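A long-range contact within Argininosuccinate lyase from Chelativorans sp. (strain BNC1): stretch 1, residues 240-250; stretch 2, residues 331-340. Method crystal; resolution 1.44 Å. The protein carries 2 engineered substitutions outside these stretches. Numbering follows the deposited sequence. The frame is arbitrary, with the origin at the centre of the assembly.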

ATOM      1  N   GLU A 240      -9.196  -6.498   8.841  1.00 11.68           N
ATOM      2  CA  GLU A 240     -10.361  -5.624   8.902  1.00 10.90           C
ATOM      3  C   GLU A 240     -10.201  -4.548   9.969  1.00 11.19           C
ATOM      4  O   GLU A 240     -10.588  -3.395   9.750  1.00 11.98           O
ATOM      5  CB  GLU A 240     -11.634  -6.436   9.120  1.00 11.04           C
ATOM      6  CG  GLU A 240     -12.895  -5.614   9.067  1.00 12.67           C
ATOM      7  CD  GLU A 240     -14.150  -6.419   9.333  1.00 15.21           C
ATOM      8  OE1 GLU A 240     -14.091  -7.654   9.386  1.00 15.70           O
ATOM      9  OE2 GLU A 240     -15.214  -5.804   9.491  1.00 17.50           O
ATOM     10  N   HIS A 241      -9.624  -4.895  11.117  1.00 11.69           N
ATOM     11  CA  HIS A 241      -9.344  -3.893  12.148  1.00 10.79           C
ATOM     12  C   HIS A 241      -8.394  -2.821  11.617  1.00 10.62           C
ATOM     13  O   HIS A 241      -8.635  -1.615  11.786  1.00 12.05           O
ATOM     14  CB  HIS A 241      -8.787  -4.626  13.370  1.00 11.16           C
ATOM     15  CG  HIS A 241      -8.787  -3.817  14.622  1.00 12.59           C
ATOM     16  ND1 HIS A 241      -8.719  -4.398  15.871  1.00 12.78           N
ATOM     17  CD2 HIS A 241      -8.827  -2.479  14.826  1.00 12.73           C
ATOM     18  CE1 HIS A 241      -8.724  -3.449  16.791  1.00 13.02           C
ATOM     19  NE2 HIS A 241      -8.786  -2.277  16.185  1.00 12.97           N
ATOM     20  N   ALA A 242      -7.342  -3.236  10.918  1.00 11.32           N
ATOM     21  CA  ALA A 242      -6.432  -2.280  10.302  1.00 11.30           C
ATOM     22  C   ALA A 242      -7.153  -1.403   9.284  1.00 11.20           C
ATOM     23  O   ALA A 242      -6.896  -0.189   9.201  1.00 12.86           O
ATOM     24  CB  ALA A 242      -5.263  -3.016   9.647  1.00 11.61           C
ATOM     25  N   PHE A 243      -8.061  -1.990   8.500  1.00 10.69           N
ATOM     26  CA  PHE A 243      -8.779  -1.194   7.517  1.00 10.72           C
ATOM     27  C   PHE A 243      -9.696  -0.160   8.168  1.00 10.09           C
ATOM     28  O   PHE A 243      -9.731   1.006   7.745  1.00 12.67           O
ATOM     29  CB  PHE A 243      -9.623  -2.041   6.575  1.00 10.42           C
ATOM     30  CG  PHE A 243     -10.560  -1.197   5.779  1.00 10.89           C
ATOM     31  CD1 PHE A 243     -10.069  -0.368   4.769  1.00 10.72           C
ATOM     32  CD2 PHE A 243     -11.902  -1.154   6.073  1.00 11.33           C
ATOM     33  CE1 PHE A 243     -10.903   0.454   4.068  1.00 10.95           C
ATOM     34  CE2 PHE A 243     -12.750  -0.326   5.357  1.00 11.68           C
ATOM     35  CZ  PHE A 243     -12.242   0.492   4.361  1.00 11.50           C
ATOM     36  N   VAL A 244     -10.517  -0.571   9.145  1.00 11.75           N
ATOM     37  CA  VAL A 244     -11.446   0.401   9.712  1.00 11.40           C
ATOM     38  C   VAL A 244     -10.657   1.548  10.341  1.00 11.39           C
ATOM     39  O   VAL A 244     -11.017   2.724  10.198  1.00 12.74           O
ATOM     40  CB  VAL A 244     -12.458  -0.233  10.684  1.00 12.25           C
ATOM     41  CG1 VAL A 244     -13.458   0.844  11.132  1.00 13.05           C
ATOM     42  CG2 VAL A 244     -13.188  -1.382  10.021  1.00 12.75           C
ATOM     43  N   ASN A 245      -9.539   1.226  11.002  1.00 11.70           N
ATOM     44  CA  ASN A 245      -8.677   2.280  11.530  1.00 11.74           C
ATOM     45  C   ASN A 245      -8.240   3.224  10.413  1.00 11.49           C
ATOM     46  O   ASN A 245      -8.274   4.451  10.566  1.00 12.84           O
ATOM     47  CB  ASN A 245      -7.441   1.679  12.195  1.00 11.64           C
ATOM     48  CG  ASN A 245      -7.710   1.044  13.543  1.00 11.44           C
ATOM     49  OD1 ASN A 245      -8.844   0.990  14.040  1.00 12.24           O
ATOM     50  ND2 ASN A 245      -6.637   0.536  14.151  1.00 12.23           N
ATOM     51  N   ALA A 246      -7.804   2.670   9.280  1.00 11.81           N
ATOM     52  CA  ALA A 246      -7.297   3.511   8.203  1.00 11.10           C
ATOM     53  C   ALA A 246      -8.397   4.388   7.608  1.00 10.58           C
ATOM     54  O   ALA A 246      -8.172   5.568   7.319  1.00 12.72           O
ATOM     55  CB  ALA A 246      -6.650   2.678   7.105  1.00 11.23           C
ATOM     56  N   VAL A 247      -9.579   3.817   7.359  1.00 11.03           N
ATOM     57  CA  VAL A 247     -10.631   4.622   6.727  1.00 11.04           C
ATOM     58  C   VAL A 247     -11.180   5.674   7.689  1.00 10.98           C
ATOM     59  O   VAL A 247     -11.377   6.837   7.311  1.00 12.40           O
ATOM     60  CB  VAL A 247     -11.726   3.758   6.063  1.00 11.27           C
ATOM     61  CG1 VAL A 247     -12.685   3.171   7.083  1.00 11.80           C
ATOM     62  CG2 VAL A 247     -12.487   4.604   5.024  1.00 11.98           C
ATOM     63  N   PHE A 248     -11.419   5.291   8.950  1.00 11.33           N
ATOM     64  CA  PHE A 248     -11.798   6.254   9.972  1.00 11.46           C
ATOM     65  C   PHE A 248     -10.777   7.386  10.063  1.00 11.03           C
ATOM     66  O   PHE A 248     -11.130   8.573  10.050  1.00 13.39           O
ATOM     67  CB  PHE A 248     -11.958   5.557  11.333  1.00 12.19           C
ATOM     68  CG  PHE A 248     -11.854   6.513  12.483  1.00 11.70           C
ATOM     69  CD1 PHE A 248     -12.822   7.479  12.682  1.00 12.01           C
ATOM     70  CD2 PHE A 248     -10.755   6.505  13.308  1.00 12.10           C
ATOM     71  CE1 PHE A 248     -12.709   8.401  13.680  1.00 12.31           C
ATOM     72  CE2 PHE A 248     -10.632   7.421  14.321  1.00 12.81           C
ATOM     73  CZ  PHE A 248     -11.604   8.373  14.524  1.00 12.15           C
ATOM     74  N   LEU A 249      -9.493   7.037  10.127  1.00 11.45           N
ATOM     75  CA  LEU A 249      -8.470   8.069  10.252  1.00 11.01           C
ATOM     76  C   LEU A 249      -8.392   8.934   9.006  1.00 10.85           C
ATOM     77  O   LEU A 249      -8.002  10.102   9.109  1.00 11.91           O
ATOM     78  CB  LEU A 249      -7.111   7.467  10.618  1.00 11.25           C
ATOM     79  CG  LEU A 249      -6.962   7.075  12.101  1.00 12.02           C
ATOM     80  CD1 LEU A 249      -5.734   6.224  12.332  1.00 12.47           C
ATOM     81  CD2 LEU A 249      -6.895   8.333  12.963  1.00 12.36           C
ATOM     82  N   SER A 250      -8.732   8.389   7.830  1.00 10.75           N
ATOM     83  CA  SER A 250      -8.706   9.231   6.638  1.00 11.04           C
ATOM     84  C   SER A 250      -9.737  10.349   6.751  1.00 10.42           C
ATOM     85  O   SER A 250      -9.482  11.472   6.296  1.00 12.94           O
ATOM     86  CB  SER A 250      -8.888   8.424   5.344  1.00 11.67           C
ATOM     87  OG  SER A 250     -10.251   8.127   5.093  1.00 13.36           O
ATOM     88  N   SER A 331       0.307   1.210  16.825  1.00 12.10           N
ATOM     89  CA  SER A 331      -0.590   1.719  15.796  1.00 12.41           C
ATOM     90  C   SER A 331      -1.924   2.137  16.395  1.00 11.83           C
ATOM     91  O   SER A 331      -2.452   3.212  16.088  1.00 13.61           O
ATOM     92  CB  SER A 331      -0.775   0.647  14.726  1.00 13.21           C
ATOM     93  OG  SER A 331      -1.636   1.080  13.709  1.00 13.92           O
ATOM     94  N   ILE A 332      -2.492   1.298  17.259  1.00 12.54           N
ATOM     95  CA  ILE A 332      -3.748   1.665  17.889  1.00 12.12           C
ATOM     96  C   ILE A 332      -3.544   2.866  18.793  1.00 11.66           C
ATOM     97  O   ILE A 332      -4.377   3.779  18.838  1.00 13.15           O
ATOM     98  CB  ILE A 332      -4.358   0.461  18.629  1.00 12.87           C
ATOM     99  CG1 ILE A 332      -4.653  -0.651  17.623  1.00 14.72           C
ATOM    100  CG2 ILE A 332      -5.618   0.886  19.346  1.00 13.50           C
ATOM    101  CD1 ILE A 332      -4.873  -2.032  18.264  1.00 16.92           C
ATOM    102  N   ASP A 333      -2.424   2.892  19.525  1.00 12.73           N
ATOM    103  CA  ASP A 333      -2.164   4.019  20.405  1.00 12.41           C
ATOM    104  C   ASP A 333      -2.121   5.331  19.630  1.00 12.84           C
ATOM    105  O   ASP A 333      -2.591   6.360  20.124  1.00 13.61           O
ATOM    106  CB  ASP A 333      -0.845   3.820  21.138  1.00 13.95           C
ATOM    107  CG  ASP A 333      -0.884   2.689  22.134  1.00 14.85           C
ATOM    108  OD1 ASP A 333      -1.980   2.229  22.508  1.00 15.70           O
ATOM    109  OD2 ASP A 333       0.210   2.277  22.558  1.00 15.83           O
ATOM    110  N   ALA A 334      -1.556   5.316  18.415  1.00 12.46           N
ATOM    111  CA  ALA A 334      -1.520   6.529  17.601  1.00 12.51           C
ATOM    112  C   ALA A 334      -2.922   6.984  17.219  1.00 11.95           C
ATOM    113  O   ALA A 334      -3.223   8.184  17.242  1.00 13.36           O
ATOM    114  CB  ALA A 334      -0.706   6.286  16.331  1.00 12.79           C
ATOM    115  N   LEU A 335      -3.779   6.038  16.822  1.00 11.89           N
ATOM    116  CA  LEU A 335      -5.155   6.364  16.481  1.00 11.14           C
ATOM    117  C   LEU A 335      -5.861   7.023  17.649  1.00 10.98           C
ATOM    118  O   LEU A 335      -6.570   8.018  17.471  1.00 12.89           O
ATOM    119  CB  LEU A 335      -5.894   5.095  16.050  1.00 11.22           C
ATOM    120  CG  LEU A 335      -7.372   5.261  15.706  1.00 12.73           C
ATOM    121  CD1 LEU A 335      -7.806   4.168  14.716  1.00 13.91           C
ATOM    122  CD2 LEU A 335      -8.280   5.214  16.935  1.00 13.30           C
ATOM    123  N   ILE A 336      -5.666   6.491  18.861  1.00 12.18           N
ATOM    124  CA  ILE A 336      -6.352   7.038  20.024  1.00 12.05           C
ATOM    125  C   ILE A 336      -5.855   8.448  20.312  1.00 12.36           C
ATOM    126  O   ILE A 336      -6.643   9.353  20.605  1.00 12.83           O
ATOM    127  CB  ILE A 336      -6.190   6.099  21.238  1.00 13.10           C
ATOM    128  CG1 ILE A 336      -6.850   4.734  20.982  1.00 14.36           C
ATOM    129  CG2 ILE A 336      -6.764   6.772  22.477  1.00 13.03           C
ATOM    130  CD1 ILE A 336      -8.356   4.749  20.873  1.00 14.82           C
ATOM    131  N   ALA A 337      -4.544   8.663  20.221  1.00 12.80           N
ATOM    132  CA  ALA A 337      -3.982   9.988  20.450  1.00 13.27           C
ATOM    133  C   ALA A 337      -4.537  10.999  19.454  1.00 12.54           C
ATOM    134  O   ALA A 337      -4.921  12.108  19.836  1.00 13.40           O
ATOM    135  CB  ALA A 337      -2.459   9.919  20.371  1.00 13.76           C
ATOM    136  N   ALA A 338      -4.587  10.628  18.172  1.00 12.20           N
ATOM    137  CA  ALA A 338      -5.116  11.536  17.164  1.00 12.20           C
ATOM    138  C   ALA A 338      -6.596  11.793  17.383  1.00 11.62           C
ATOM    139  O   ALA A 338      -7.066  12.927  17.203  1.00 12.63           O
ATOM    140  CB  ALA A 338      -4.885  10.953  15.776  1.00 12.51           C
ATOM    141  N   THR A 339      -7.356  10.757  17.748  1.00 11.87           N
ATOM    142  CA  THR A 339      -8.787  10.944  17.978  1.00 11.75           C
ATOM    143  C   THR A 339      -9.038  11.869  19.158  1.00 12.32           C
ATOM    144  O   THR A 339      -9.901  12.748  19.094  1.00 13.09           O
ATOM    145  CB  THR A 339      -9.468   9.591  18.194  1.00 12.83           C
ATOM    146  OG1 THR A 339      -9.258   8.759  17.044  1.00 12.99           O
ATOM    147  CG2 THR A 339     -10.954   9.764  18.396  1.00 13.06           C
ATOM    148  N   HIS A 340      -8.305  11.669  20.257  1.00 12.55           N
ATOM    149  CA  HIS A 340      -8.416  12.557  21.403  1.00 12.68           C
ATOM    150  C   HIS A 340      -8.004  13.977  21.046  1.00 12.74           C
ATOM    151  O   HIS A 340      -8.683  14.943  21.407  1.00 12.85           O
ATOM    152  CB  HIS A 340      -7.545  12.026  22.537  1.00 13.09           C
ATOM    153  CG  HIS A 340      -8.103  10.816  23.211  1.00 14.49           C
ATOM    154  ND1 HIS A 340      -7.344  10.015  24.039  1.00 15.15           N
ATOM    155  CD2 HIS A 340      -9.346  10.281  23.207  1.00 14.81           C
ATOM    156  CE1 HIS A 340      -8.098   9.038  24.515  1.00 15.09           C
ATOM    157  NE2 HIS A 340      -9.318   9.178  24.025  1.00 14.72           N
TER
HETATM  158  O   HOH W   1      -4.153   1.232  12.753  1.00 14.01           O

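Both stretches are helical, and they run in roughly the same direction, their axes 26° apart and 11.2 Å from each other at closest approach. No direct hydrogen bond joins them; side chains fill the gap, and one water bridges it.

The contact begins at His 241. Its CA-to-CB bond points sideways, its chi1 is t, and the end of the side chain comes nearer to the second helix, where CE1 of His 241 lies 4.4 Å from CD1 of Ile 332; the imidazole is long enough to reach Ile 332 from a sideways CB. The approach is oblique to the ring and loose.

The CA-to-CB bond of Asn 245, one turn on, points toward the partner helix, and the residue suits a place where polar and apolar neighbours meet. Its amide carbon CG packs 3.3 Å from CD1 of Leu 335, while ND2 passes 4.2 Å from CG1 of Ile 332. The same ND2 donates to water 1 (2.9 Å to the water O), which is also hydrogen-bonded to OG of Ser 331 at 2.7 Å. The water thus links two side chains too far apart to bond directly, and OD1 of Asn 245 is satisfied elsewhere in the structure.

Phe 248 presents its ring edge, and the long, flat ring lets that edge reach both Leu 335 and Thr 339. CD2 of Phe 248 lies 4.0 Å from CD1 of Leu 335, and its CE2 3.3 Å from OG1 of Thr 339. That hydroxyl can sit beside an aromatic edge without being left unsatisfied, because OG1 donates to the backbone O of Leu 335, 2.8 Å away, within its own helix.

Leu 249 completes the apolar patch: its CD1 is 3.8 Å from CD1 of Leu 335, and its CD2 is 4.3 Å from CB of Ala 338, whose short side chain still reaches the leucine. Leu 335 is the hub, its CD1 meeting Asn 245, Phe 248 and Leu 249; a branched aliphatic chain suits a spot with several close neighbours.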